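Local coordinates for putative thiosulfate sulfurtransferase YOR285W (Saccharomyces cerevisiae, PDB 3D1P), which transfers sulfur from thiosulfate to glutathione, producing the S-sulfanylglutathione needed in mitochondrial hydrogen sulfide metabolism, at residues V55-S60 with I95-S100; V63-H68 with G104-K109; D70-D75 with H114-T119; L74-F79 with I85-S90. All coordinates share one frame; numbering follows the deposited sequence. Where two conformers were deposited one is given.

Contact 1 (V55-S60 with I95-S100); sequences VHIPAS and IFYCAS
In the rhodanese fold, the central parallel strand 93-97 leads into the loop that carries the catalytic cysteine, and its last residue, Y97, reaches from that strand to I57 and S60 in the loop 55-60. The chain there, H-I-P-A-S, resembles the H-[LIV]-P-G-A signature of rhodaneses. I57 to S60 form a type II beta turn: P58 suits its second place, and A59 takes up the positive phi (77°) of the third, a place often held by glycine. I57 O closes the turn with two donors, S60 N and S60 OG; the hydroxyl bond, 2.7 Å from S60 OG to I57 O, lies in the carbonyl plane on a lone pair. With chi1 of 54°, Y97 holds CG between its backbone N and carbonyl carbon, and the ring brings its phenol oxygen up to the turn. Y97 OH lies 3.3 Å from S60 CB, while the tip of I57, CD1, packs obliquely at 4.0 Å from Y97 CZ. Isoleucine thus lends a greasy flank to the ring, and I57 also packs on M126 of helix 125-131. The polar end is satisfied through one water in the plane of the phenol ring. This water accepts from I57 N and donates to S60 OG. Its third bond, to Y97 OH, is 2.7 Å long.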
loop_
_atom_site.group_PDB
_atom_site.type_symbol
_atom_site.label_atom_id
_atom_site.label_comp_id
_atom_site.label_asym_id
_atom_site.label_seq_id
_atom_site.Cartn_x
_atom_site.Cartn_y
_atom_site.Cartn_z
ATOM N N VAL A 55 -3.746 12.036 6.401
ATOM C CA VAL A 55 -3.795 10.962 7.403
ATOM C C VAL A 55 -3.233 9.702 6.741
ATOM O O VAL A 55 -3.433 9.509 5.557
ATOM C CB VAL A 55 -5.246 10.769 8.024
ATOM C CG1 VAL A 55 -5.508 9.332 8.444
ATOM C CG2 VAL A 55 -5.639 11.773 9.200
ATOM N N HIS A 56 -2.517 8.847 7.479
ATOM C CA HIS A 56 -2.012 7.628 6.866
ATOM C C HIS A 56 -1.870 6.585 7.959
ATOM O O HIS A 56 -1.898 6.890 9.153
ATOM C CB HIS A 56 -0.755 7.852 6.068
ATOM C CG HIS A 56 0.350 8.415 6.835
ATOM N ND1 HIS A 56 0.675 9.746 6.736
ATOM C CD2 HIS A 56 1.238 7.856 7.687
ATOM C CE1 HIS A 56 1.732 9.985 7.492
ATOM N NE2 HIS A 56 2.091 8.855 8.081
ATOM N N ILE A 57 -1.771 5.326 7.550
ATOM C CA ILE A 57 -1.533 4.268 8.514
ATOM C C ILE A 57 -0.067 4.339 8.958
ATOM O O ILE A 57 0.835 4.378 8.119
ATOM C CB ILE A 57 -1.892 2.896 7.957
ATOM C CG1 ILE A 57 -3.361 2.881 7.570
ATOM C CG2 ILE A 57 -1.541 1.803 8.975
ATOM C CD1 ILE A 57 -3.831 1.570 6.988
ATOM N N PRO A 58 0.234 4.328 10.266
ATOM C CA PRO A 58 1.625 4.362 10.679
ATOM C C PRO A 58 2.419 3.213 10.071
ATOM O O PRO A 58 1.959 2.096 10.004
ATOM C CB PRO A 58 1.529 4.265 12.213
ATOM C CG PRO A 58 0.244 4.834 12.544
ATOM C CD PRO A 58 -0.668 4.372 11.410
ATOM N N ALA A 59 3.622 3.537 9.668
ATOM C CA ALA A 59 4.570 2.580 9.119
ATOM C C ALA A 59 4.277 2.175 7.683
ATOM O O ALA A 59 5.053 1.467 7.068
ATOM C CB ALA A 59 4.734 1.319 10.036
ATOM N N SER A 60 3.200 2.693 7.099
ATOM C CA SER A 60 2.989 2.495 5.680
ATOM C C SER A 60 4.008 3.291 4.892
ATOM O O SER A 60 4.642 4.212 5.419
ATOM C CB SER A 60 1.584 2.916 5.295
ATOM O OG SER A 60 1.347 4.314 5.507
ATOM N N ILE A 95 0.565 -4.863 0.522
ATOM C CA ILE A 95 -0.875 -4.652 0.613
ATOM C C ILE A 95 -1.176 -3.268 0.046
ATOM O O ILE A 95 -0.728 -2.275 0.599
ATOM C CB ILE A 95 -1.379 -4.744 2.048
ATOM C CG1 ILE A 95 -0.941 -6.039 2.708
ATOM C CG2 ILE A 95 -2.906 -4.590 2.061
ATOM C CD1 ILE A 95 -1.360 -6.159 4.198
ATOM N N PHE A 96 -1.924 -3.213 -1.051
ATOM C CA PHE A 96 -2.129 -1.984 -1.784
ATOM C C PHE A 96 -3.479 -1.347 -1.482
ATOM O O PHE A 96 -4.511 -2.034 -1.401
ATOM C CB PHE A 96 -2.116 -2.276 -3.285
ATOM C CG PHE A 96 -0.766 -2.630 -3.786
ATOM C CD1 PHE A 96 0.085 -1.655 -4.298
ATOM C CD2 PHE A 96 -0.299 -3.941 -3.711
ATOM C CE1 PHE A 96 1.352 -2.003 -4.739
ATOM C CE2 PHE A 96 0.984 -4.271 -4.136
ATOM C CZ PHE A 96 1.796 -3.289 -4.618
ATOM N N TYR A 97 -3.487 -0.017 -1.397
ATOM C CA TYR A 97 -4.740 0.733 -1.203
ATOM C C TYR A 97 -4.492 2.194 -1.569
ATOM O O TYR A 97 -3.362 2.666 -1.652
ATOM C CB TYR A 97 -5.249 0.605 0.236
ATOM C CG TYR A 97 -4.242 0.981 1.284
ATOM C CD1 TYR A 97 -4.163 2.286 1.762
ATOM C CD2 TYR A 97 -3.359 0.058 1.821
ATOM C CE1 TYR A 97 -3.254 2.646 2.713
ATOM C CE2 TYR A 97 -2.420 0.400 2.768
ATOM C CZ TYR A 97 -2.367 1.701 3.241
ATOM O OH TYR A 97 -1.452 2.024 4.200
ATOM N N CYS A 98 -5.606 2.904 -1.714
ATOM C CA CYS A 98 -5.576 4.349 -1.963
ATOM C C CYS A 98 -6.611 5.013 -1.034
ATOM O O CYS A 98 -6.523 4.856 0.177
ATOM C CB CYS A 98 -5.703 4.675 -3.474
ATOM S SG CYS A 98 -7.193 4.041 -4.255
ATOM N N ALA A 99 -7.554 5.774 -1.627
ATOM C CA ALA A 99 -8.659 6.399 -0.880
ATOM C C ALA A 99 -9.908 5.526 -1.035
ATOM O O ALA A 99 -10.394 4.988 -0.049
ATOM C CB ALA A 99 -8.896 7.818 -1.350
ATOM N N SER A 100 -10.400 5.368 -2.271
ATOM C CA SER A 100 -11.578 4.570 -2.504
ATOM C C SER A 100 -11.309 3.200 -3.129
ATOM O O SER A 100 -12.229 2.394 -3.237
ATOM C CB SER A 100 -12.625 5.307 -3.345
ATOM O OG SER A 100 -12.141 5.697 -4.564
HETATM O O HOH W 1 -1.324 4.674 4.784
#

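Contact 2 (V63-H68 with G104-K109); sequences VPYRSH and GGEAQK
Y65 lays one face of its ring over the side chain of E106, so that an aromatic surface rests on an aliphatic methylene of helix 102-112. E106 CB stands 3.8 Å from the ring centroid and 30° off the normal, a CH-pi contact displaced toward the phenol end: Y65 CZ is 3.4 Å from E106 CB. The two side chains run obliquely to each other. Beyond CB the glutamate chain bends at its second torsion, and in the conformer described its carboxylate plane is turned 60° from the ring. Glutamate suits this partly exposed helix position because its methylene can pack while the carboxylate is turned away from stacking on the ring. At the base of the ring, Y65 CD1 meets the methyl group of A107, with A107 CB 3.9 Å away; so small a side chain lets the loop come close, and Y65 CA and A107 CA are 6.4 Å apart. The tyrosine reaches the helix because its CG is anti to the backbone N (chi1 -177°). An alanine in place of Y65 would strip E106 CB and the A107 methyl of their aromatic cover and would probably open a gap between loop and helix. The side chain of R103 also touches that of Y65, and the nearest side-chain atoms of Y65 and the persulfide-forming C98 are about 7 Å apart. The contact therefore probably borders the rhodanese active site, where the helix following the cysteine loop meets the loop after strand 61-62.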
loop_
_atom_site.group_PDB
_atom_site.type_symbol
_atom_site.label_atom_id
_atom_site.label_comp_id
_atom_site.label_asym_id
_atom_site.label_seq_id
_atom_site.Cartn_x
_atom_site.Cartn_y
_atom_site.Cartn_z
ATOM N N VAL A 63 3.640 5.445 -2.232
ATOM C CA VAL A 63 4.159 5.255 -3.587
ATOM C C VAL A 63 3.063 5.743 -4.547
ATOM O O VAL A 63 2.237 4.963 -5.016
ATOM C CB VAL A 63 4.560 3.807 -3.887
ATOM C CG1 VAL A 63 5.246 3.756 -5.252
ATOM C CG2 VAL A 63 5.498 3.269 -2.789
ATOM N N PRO A 64 2.997 7.051 -4.764
ATOM C CA PRO A 64 1.830 7.626 -5.444
ATOM C C PRO A 64 1.568 7.046 -6.831
ATOM O O PRO A 64 2.438 7.058 -7.710
ATOM C CB PRO A 64 2.190 9.117 -5.539
ATOM C CG PRO A 64 3.110 9.358 -4.343
ATOM C CD PRO A 64 3.921 8.093 -4.263
ATOM N N TYR A 65 0.312 6.617 -7.072
ATOM C CA TYR A 65 -0.022 6.009 -8.342
ATOM C C TYR A 65 -0.220 7.051 -9.444
ATOM O O TYR A 65 0.303 6.890 -10.530
ATOM C CB TYR A 65 -1.243 5.094 -8.220
ATOM C CG TYR A 65 -1.539 4.414 -9.521
ATOM C CD1 TYR A 65 -0.730 3.394 -9.981
ATOM C CD2 TYR A 65 -2.609 4.809 -10.314
ATOM C CE1 TYR A 65 -0.953 2.792 -11.238
ATOM C CE2 TYR A 65 -2.817 4.229 -11.535
ATOM C CZ TYR A 65 -1.992 3.226 -11.983
ATOM O OH TYR A 65 -2.235 2.654 -13.215
ATOM N N ARG A 66 -0.974 8.104 -9.150
ATOM C CA ARG A 66 -1.265 9.139 -10.138
ATOM C C ARG A 66 0.004 9.774 -10.703
ATOM O O ARG A 66 0.127 9.966 -11.913
ATOM C CB ARG A 66 -2.166 10.217 -9.533
ATOM C CG ARG A 66 -3.652 9.914 -9.636
ATOM C CD ARG A 66 -4.481 10.965 -8.916
ATOM N NE ARG A 66 -4.467 12.247 -9.615
ATOM C CZ ARG A 66 -5.141 12.495 -10.733
ATOM N NH1 ARG A 66 -5.888 11.548 -11.284
ATOM N NH2 ARG A 66 -5.070 13.692 -11.301
ATOM N N SER A 67 0.942 10.101 -9.820
ATOM C CA SER A 67 2.171 10.754 -10.213
ATOM C C SER A 67 3.333 9.807 -10.501
ATOM O O SER A 67 4.308 10.251 -11.109
ATOM C CB SER A 67 2.537 11.850 -9.242
ATOM O OG SER A 67 2.627 11.353 -7.943
ATOM N N HIS A 68 3.217 8.537 -10.121
ATOM C CA HIS A 68 4.237 7.538 -10.391
ATOM C C HIS A 68 3.571 6.199 -10.727
ATOM O O HIS A 68 3.785 5.199 -10.024
ATOM C CB HIS A 68 5.209 7.378 -9.208
ATOM C CG HIS A 68 5.934 8.611 -8.893
ATOM N ND1 HIS A 68 7.073 8.981 -9.575
ATOM C CD2 HIS A 68 5.700 9.586 -7.994
ATOM C CE1 HIS A 68 7.527 10.115 -9.082
ATOM N NE2 HIS A 68 6.700 10.516 -8.141
ATOM N N GLY A 104 -5.318 1.856 -5.831
ATOM C CA GLY A 104 -4.711 0.704 -5.179
ATOM C C GLY A 104 -4.764 -0.554 -6.051
ATOM O O GLY A 104 -3.790 -1.282 -6.163
ATOM N N GLY A 105 -5.905 -0.789 -6.668
ATOM C CA GLY A 105 -6.047 -1.944 -7.520
ATOM C C GLY A 105 -5.135 -1.875 -8.735
ATOM O O GLY A 105 -4.541 -2.886 -9.154
ATOM N N GLU A 106 -5.013 -0.687 -9.322
ATOM C CA GLU A 106 -4.133 -0.485 -10.484
ATOM C C GLU A 106 -2.684 -0.736 -10.110
ATOM O O GLU A 106 -1.916 -1.357 -10.856
ATOM C CB GLU A 106 -4.264 0.941 -11.044
ATOM C CG GLU A 106 -5.583 1.198 -11.751
ATOM C CD GLU A 106 -5.875 0.144 -12.853
ATOM O OE1 GLU A 106 -4.995 -0.093 -13.694
ATOM O OE2 GLU A 106 -6.948 -0.492 -12.838
ATOM N N ALA A 107 -2.272 -0.181 -8.977
ATOM C CA ALA A 107 -0.888 -0.350 -8.532
ATOM C C ALA A 107 -0.577 -1.794 -8.217
ATOM O O ALA A 107 0.521 -2.290 -8.540
ATOM C CB ALA A 107 -0.626 0.546 -7.323
ATOM N N GLN A 108 -1.520 -2.516 -7.632
ATOM C CA GLN A 108 -1.334 -3.940 -7.358
ATOM C C GLN A 108 -1.058 -4.684 -8.657
ATOM O O GLN A 108 -0.211 -5.584 -8.691
ATOM C CB GLN A 108 -2.556 -4.521 -6.635
ATOM C CG GLN A 108 -2.409 -5.971 -6.235
ATOM C CD GLN A 108 -2.701 -7.030 -7.328
ATOM O OE1 GLN A 108 -2.171 -8.181 -7.252
ATOM N NE2 GLN A 108 -3.472 -6.694 -8.311
ATOM N N LYS A 109 -1.751 -4.329 -9.719
ATOM C CA LYS A 109 -1.548 -4.990 -11.008
ATOM C C LYS A 109 -0.164 -4.716 -11.553
ATOM O O LYS A 109 0.473 -5.607 -12.143
ATOM C CB LYS A 109 -2.606 -4.553 -12.001
ATOM C CG LYS A 109 -3.957 -5.197 -11.738
ATOM C CD LYS A 109 -5.103 -4.655 -12.574
ATOM C CE LYS A 109 -6.366 -5.494 -12.375
ATOM N NZ LYS A 109 -7.657 -4.893 -12.841
#

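Contact 3 (D70-D75 with H114-T119); sequences DAFALD and HGYSNT
F72 O and H114 O are bridged by a single water, which donates to both and lies 2.7 Å from F72 O. It joins two connections of the rhodanese domain: the short 3-10 segment that ends at A73 and the loop that leads from helix 102-112 back to strand 119-121. F72 CG, anti to its carbonyl carbon (chi1 -79°), directs the ring to Y116, while the backbone oxygen takes the water. The rings form an offset edge-to-face pair, centroids 5.6 Å apart and planes at 82°, with the edge of F72 toward the face of Y116; F72 CD1 comes to 3.7 Å from Y116 CE2. Y116 suits this buried place because its hydroxyl reaches past the phenylalanine to hydrogen-bond P88 O. With an alanine at this position F72 would lose the face that receives its edge, and P88 O would probably be left without that donor. G115 makes the intervening bend with a positive phi, at which a CB would jam against H114 O. Nearer the surface, the methyl of A73 sits over the centre of one face of the H114 imidazole: A73 CB is 3.6 Å from the ring centroid, only 13° off the normal.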
loop_
_atom_site.group_PDB
_atom_site.type_symbol
_atom_site.label_atom_id
_atom_site.label_comp_id
_atom_site.label_asym_id
_atom_site.label_seq_id
_atom_site.Cartn_x
_atom_site.Cartn_y
_atom_site.Cartn_z
ATOM N N ASP A 70 4.085 3.951 -12.912
ATOM C CA ASP A 70 5.099 2.951 -13.226
ATOM C C ASP A 70 6.020 2.599 -12.097
ATOM O O ASP A 70 6.942 1.837 -12.315
ATOM C CB ASP A 70 6.006 3.470 -14.390
ATOM C CG ASP A 70 6.692 4.835 -14.054
ATOM O OD1 ASP A 70 6.167 5.677 -13.185
ATOM O OD2 ASP A 70 7.718 5.099 -14.761
ATOM N N ALA A 71 5.802 3.134 -10.893
ATOM C CA ALA A 71 6.757 2.949 -9.835
ATOM C C ALA A 71 7.105 1.475 -9.632
ATOM O O ALA A 71 8.276 1.134 -9.523
ATOM C CB ALA A 71 6.224 3.504 -8.515
ATOM N N PHE A 72 6.098 0.608 -9.584
ATOM C CA PHE A 72 6.375 -0.775 -9.275
ATOM C C PHE A 72 6.958 -1.578 -10.423
ATOM O O PHE A 72 7.254 -2.762 -10.236
ATOM C CB PHE A 72 5.173 -1.460 -8.628
ATOM C CG PHE A 72 5.061 -1.103 -7.167
ATOM C CD1 PHE A 72 5.898 -1.728 -6.248
ATOM C CD2 PHE A 72 4.225 -0.105 -6.718
ATOM C CE1 PHE A 72 5.914 -1.362 -4.928
ATOM C CE2 PHE A 72 4.216 0.258 -5.391
ATOM C CZ PHE A 72 5.074 -0.377 -4.484
ATOM N N ALA A 73 7.198 -0.919 -11.561
ATOM C CA ALA A 73 7.929 -1.487 -12.682
ATOM C C ALA A 73 9.377 -1.024 -12.713
ATOM O O ALA A 73 10.148 -1.478 -13.562
ATOM C CB ALA A 73 7.250 -1.128 -13.999
ATOM N N LEU A 74 9.794 -0.143 -11.810
ATOM C CA LEU A 74 11.152 0.386 -11.836
ATOM C C LEU A 74 12.136 -0.531 -11.146
ATOM O O LEU A 74 11.819 -1.176 -10.161
ATOM C CB LEU A 74 11.183 1.751 -11.127
ATOM C CG LEU A 74 10.276 2.812 -11.727
ATOM C CD1 LEU A 74 10.308 4.080 -10.891
ATOM C CD2 LEU A 74 10.616 3.102 -13.181
ATOM N N ASP A 75 13.359 -0.540 -11.647
ATOM C CA ASP A 75 14.432 -1.247 -10.941
ATOM C C ASP A 75 14.750 -0.530 -9.617
ATOM O O ASP A 75 14.312 0.610 -9.402
ATOM C CB ASP A 75 15.656 -1.400 -11.822
ATOM C CG ASP A 75 16.410 -0.120 -11.991
ATOM O OD1 ASP A 75 16.813 0.529 -11.000
ATOM O OD2 ASP A 75 16.681 0.252 -13.152
ATOM N N HIS A 114 5.282 -7.242 -12.308
ATOM C CA HIS A 114 6.686 -6.875 -12.292
ATOM C C HIS A 114 7.429 -7.452 -11.111
ATOM O O HIS A 114 8.270 -6.811 -10.495
ATOM C CB HIS A 114 6.878 -5.345 -12.402
ATOM C CG HIS A 114 6.336 -4.801 -13.672
ATOM N ND1 HIS A 114 7.019 -4.552 -14.840
ATOM C CD2 HIS A 114 5.048 -4.480 -13.905
ATOM C CE1 HIS A 114 6.155 -4.081 -15.732
ATOM N NE2 HIS A 114 4.958 -4.029 -15.185
ATOM N N GLY A 115 7.160 -8.725 -10.828
ATOM C CA GLY A 115 8.018 -9.470 -9.940
ATOM C C GLY A 115 7.611 -9.596 -8.496
ATOM O O GLY A 115 8.349 -10.229 -7.717
ATOM N N TYR A 116 6.435 -9.067 -8.126
ATOM C CA TYR A 116 5.959 -9.212 -6.772
ATOM C C TYR A 116 4.921 -10.321 -6.771
ATOM O O TYR A 116 3.795 -10.139 -7.209
ATOM C CB TYR A 116 5.316 -7.914 -6.256
ATOM C CG TYR A 116 6.329 -6.841 -5.992
ATOM C CD1 TYR A 116 6.876 -6.704 -4.732
ATOM C CD2 TYR A 116 6.755 -5.958 -6.999
ATOM C CE1 TYR A 116 7.820 -5.714 -4.434
ATOM C CE2 TYR A 116 7.690 -4.980 -6.720
ATOM C CZ TYR A 116 8.218 -4.853 -5.443
ATOM O OH TYR A 116 9.119 -3.834 -5.196
ATOM N N SER A 117 5.294 -11.476 -6.230
ATOM C CA SER A 117 4.460 -12.671 -6.206
ATOM C C SER A 117 3.497 -12.698 -5.028
ATOM O O SER A 117 2.626 -13.558 -5.004
ATOM C CB SER A 117 5.319 -13.936 -6.163
ATOM O OG SER A 117 6.002 -14.081 -4.949
ATOM N N ASN A 118 3.698 -11.813 -4.026
ATOM C CA ASN A 118 2.876 -11.832 -2.807
ATOM C C ASN A 118 2.284 -10.441 -2.633
ATOM O O ASN A 118 2.915 -9.545 -2.064
ATOM C CB ASN A 118 3.657 -12.236 -1.578
ATOM C CG ASN A 118 2.734 -12.549 -0.427
ATOM O OD1 ASN A 118 1.531 -12.290 -0.504
ATOM N ND2 ASN A 118 3.267 -13.042 0.665
ATOM N N THR A 119 1.122 -10.237 -3.230
ATOM C CA THR A 119 0.468 -8.953 -3.176
ATOM C C THR A 119 -0.997 -9.155 -2.773
ATOM O O THR A 119 -1.609 -10.206 -3.023
ATOM C CB THR A 119 0.493 -8.187 -4.517
ATOM O OG1 THR A 119 -0.224 -8.910 -5.516
ATOM C CG2 THR A 119 1.922 -7.948 -5.000
HETATM O O HOH W 2 9.452 -4.318 -10.357
#

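Contact 4 (L74-F79 with I85-S90); sequences LDPLEF and IPKPDS
This is a surface contact, in which the start of helix 76-83 packs against the chain returning from it toward strand 93-97; F79 and K87 form its middle. The aromatic ring of F79 lies beneath the backbone of K87, with K87 CA 3.8 Å from the ring centroid and 23° off the normal, a CH-pi contact. At the ring edge, in its plane, I85 O approaches F79 CD2 at 3.3 Å; this buried carbonyl has no hydrogen-bonding partner, and the weakly positive aromatic C-H probably offsets part of that cost. P88 CD packs obliquely at the far end, 3.7 Å from F79 CZ. Lysine serves both sides: K87 CG is anti to the backbone N and the chain stays extended, crossing F79 at about a right angle and passing P76 obliquely until NZ donates to L74 O at 2.7 Å. That bond tilts 25° out of the carbonyl plane. A water adds a second link, donating to P76 O and accepting from K87 N. At the helix start D75 is the N-cap, D75 OD1 taking a nearly straight bond (176°) from E78 N, and proline suits the first helical position, whose nitrogen has no acceptor within the helix. The whole is an N-capped helix joined to a polyproline-II-like run, P86 to P88, packed on an aromatic ring.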
loop_
_atom_site.group_PDB
_atom_site.type_symbol
_atom_site.label_atom_id
_atom_site.label_comp_id
_atom_site.label_asym_id
_atom_site.label_seq_id
_atom_site.Cartn_x
_atom_site.Cartn_y
_atom_site.Cartn_z
ATOM N N LEU A 74 9.794 -0.143 -11.810
ATOM C CA LEU A 74 11.152 0.386 -11.836
ATOM C C LEU A 74 12.136 -0.531 -11.146
ATOM O O LEU A 74 11.819 -1.176 -10.161
ATOM C CB LEU A 74 11.183 1.751 -11.127
ATOM C CG LEU A 74 10.276 2.812 -11.727
ATOM C CD1 LEU A 74 10.308 4.080 -10.891
ATOM C CD2 LEU A 74 10.616 3.102 -13.181
ATOM N N ASP A 75 13.359 -0.540 -11.647
ATOM C CA ASP A 75 14.432 -1.247 -10.941
ATOM C C ASP A 75 14.750 -0.530 -9.617
ATOM O O ASP A 75 14.312 0.610 -9.402
ATOM C CB ASP A 75 15.656 -1.400 -11.822
ATOM C CG ASP A 75 16.410 -0.120 -11.991
ATOM O OD1 ASP A 75 16.813 0.529 -11.000
ATOM O OD2 ASP A 75 16.681 0.252 -13.152
ATOM N N PRO A 76 15.453 -1.198 -8.686
ATOM C CA PRO A 76 15.647 -0.602 -7.371
ATOM C C PRO A 76 16.299 0.767 -7.359
ATOM O O PRO A 76 15.886 1.602 -6.607
ATOM C CB PRO A 76 16.484 -1.639 -6.600
ATOM C CG PRO A 76 16.166 -2.934 -7.289
ATOM C CD PRO A 76 16.013 -2.555 -8.750
ATOM N N LEU A 77 17.327 0.991 -8.160
ATOM C CA LEU A 77 18.016 2.269 -8.144
ATOM C C LEU A 77 17.103 3.385 -8.668
ATOM O O LEU A 77 16.998 4.466 -8.073
ATOM C CB LEU A 77 19.314 2.158 -8.937
ATOM C CG LEU A 77 20.169 3.417 -8.969
ATOM C CD1 LEU A 77 20.861 3.670 -7.639
ATOM C CD2 LEU A 77 21.219 3.293 -10.098
ATOM N N GLU A 78 16.421 3.112 -9.761
ATOM C CA GLU A 78 15.540 4.093 -10.358
ATOM C C GLU A 78 14.305 4.344 -9.486
ATOM O O GLU A 78 13.843 5.484 -9.386
ATOM C CB GLU A 78 15.120 3.646 -11.774
ATOM C CG GLU A 78 14.267 4.646 -12.546
ATOM C CD GLU A 78 14.993 5.925 -12.978
ATOM O OE1 GLU A 78 16.219 6.044 -12.771
ATOM O OE2 GLU A 78 14.331 6.787 -13.541
ATOM N N PHE A 79 13.814 3.294 -8.817
ATOM C CA PHE A 79 12.708 3.472 -7.890
ATOM C C PHE A 79 13.084 4.512 -6.821
ATOM O O PHE A 79 12.324 5.427 -6.526
ATOM C CB PHE A 79 12.367 2.131 -7.252
ATOM C CG PHE A 79 11.123 2.157 -6.372
ATOM C CD1 PHE A 79 9.948 1.624 -6.811
ATOM C CD2 PHE A 79 11.181 2.702 -5.099
ATOM C CE1 PHE A 79 8.809 1.634 -6.004
ATOM C CE2 PHE A 79 10.034 2.722 -4.299
ATOM C CZ PHE A 79 8.855 2.180 -4.760
ATOM N N ILE A 85 12.303 6.642 -1.652
ATOM C CA ILE A 85 12.409 5.608 -0.659
ATOM C C ILE A 85 12.860 4.343 -1.373
ATOM O O ILE A 85 12.746 4.230 -2.584
ATOM C CB ILE A 85 11.073 5.374 0.073
ATOM C CG1 ILE A 85 9.991 4.877 -0.896
ATOM C CG2 ILE A 85 10.700 6.627 0.822
ATOM C CD1 ILE A 85 8.699 4.449 -0.178
ATOM N N PRO A 86 13.363 3.351 -0.634
ATOM C CA PRO A 86 13.815 2.112 -1.262
ATOM C C PRO A 86 12.660 1.319 -1.847
ATOM O O PRO A 86 11.535 1.311 -1.330
ATOM C CB PRO A 86 14.476 1.317 -0.109
ATOM C CG PRO A 86 14.837 2.373 0.864
ATOM C CD PRO A 86 13.708 3.363 0.789
ATOM N N LYS A 87 12.973 0.613 -2.916
ATOM C CA LYS A 87 11.997 -0.269 -3.527
ATOM C C LYS A 87 11.679 -1.418 -2.575
ATOM O O LYS A 87 12.579 -2.064 -2.061
ATOM C CB LYS A 87 12.554 -0.831 -4.825
ATOM C CG LYS A 87 11.533 -1.630 -5.598
ATOM C CD LYS A 87 12.059 -2.134 -6.940
ATOM C CE LYS A 87 11.037 -2.969 -7.710
ATOM N NZ LYS A 87 11.626 -3.611 -8.910
ATOM N N PRO A 88 10.394 -1.677 -2.323
ATOM C CA PRO A 88 10.067 -2.754 -1.401
ATOM C C PRO A 88 10.627 -4.093 -1.831
ATOM O O PRO A 88 10.647 -4.437 -3.025
ATOM C CB PRO A 88 8.526 -2.771 -1.409
ATOM C CG PRO A 88 8.177 -1.361 -1.681
ATOM C CD PRO A 88 9.197 -0.915 -2.696
ATOM N N ASP A 89 10.994 -4.883 -0.844
ATOM C CA ASP A 89 11.494 -6.247 -1.059
ATOM C C ASP A 89 10.388 -7.123 -1.641
ATOM O O ASP A 89 9.329 -7.267 -1.028
ATOM C CB ASP A 89 11.928 -6.737 0.325
ATOM C CG ASP A 89 12.440 -8.149 0.377
ATOM O OD1 ASP A 89 12.378 -8.905 -0.607
ATOM O OD2 ASP A 89 12.943 -8.487 1.469
ATOM N N SER A 90 10.656 -7.752 -2.801
ATOM C CA SER A 90 9.638 -8.565 -3.442
ATOM C C SER A 90 9.299 -9.845 -2.708
ATOM O O SER A 90 8.317 -10.489 -3.058
ATOM C CB SER A 90 9.933 -8.818 -4.877
ATOM O OG SER A 90 11.090 -9.592 -4.936
HETATM O O HOH W 3 15.627 0.872 -3.959
#

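In the fold
Contact 1 is the buried one, near the centre of the chain; contacts 2 and 3 are partly buried, and contact 4 lies at the surface. Contacts 1 and 2 use neighbouring elements, strand 93-97 and helix 102-112, on either side of the cysteine loop, where C98 SG approaches G104 N to 3.3 Å. F96 packs on A107 and F72, and V63 on F72 and F79, tying the contacts together. Contacts 3 and 4 share L74 and D75 and meet again where Y116 OH bonds P88 O. Chemistry follows place: a polar junction bridged by one water in contact 1, aromatic packing in contacts 2, 3 and 4, joined in 3 by a water bridge and in 4 by a lysine bond, an N-cap and prolines.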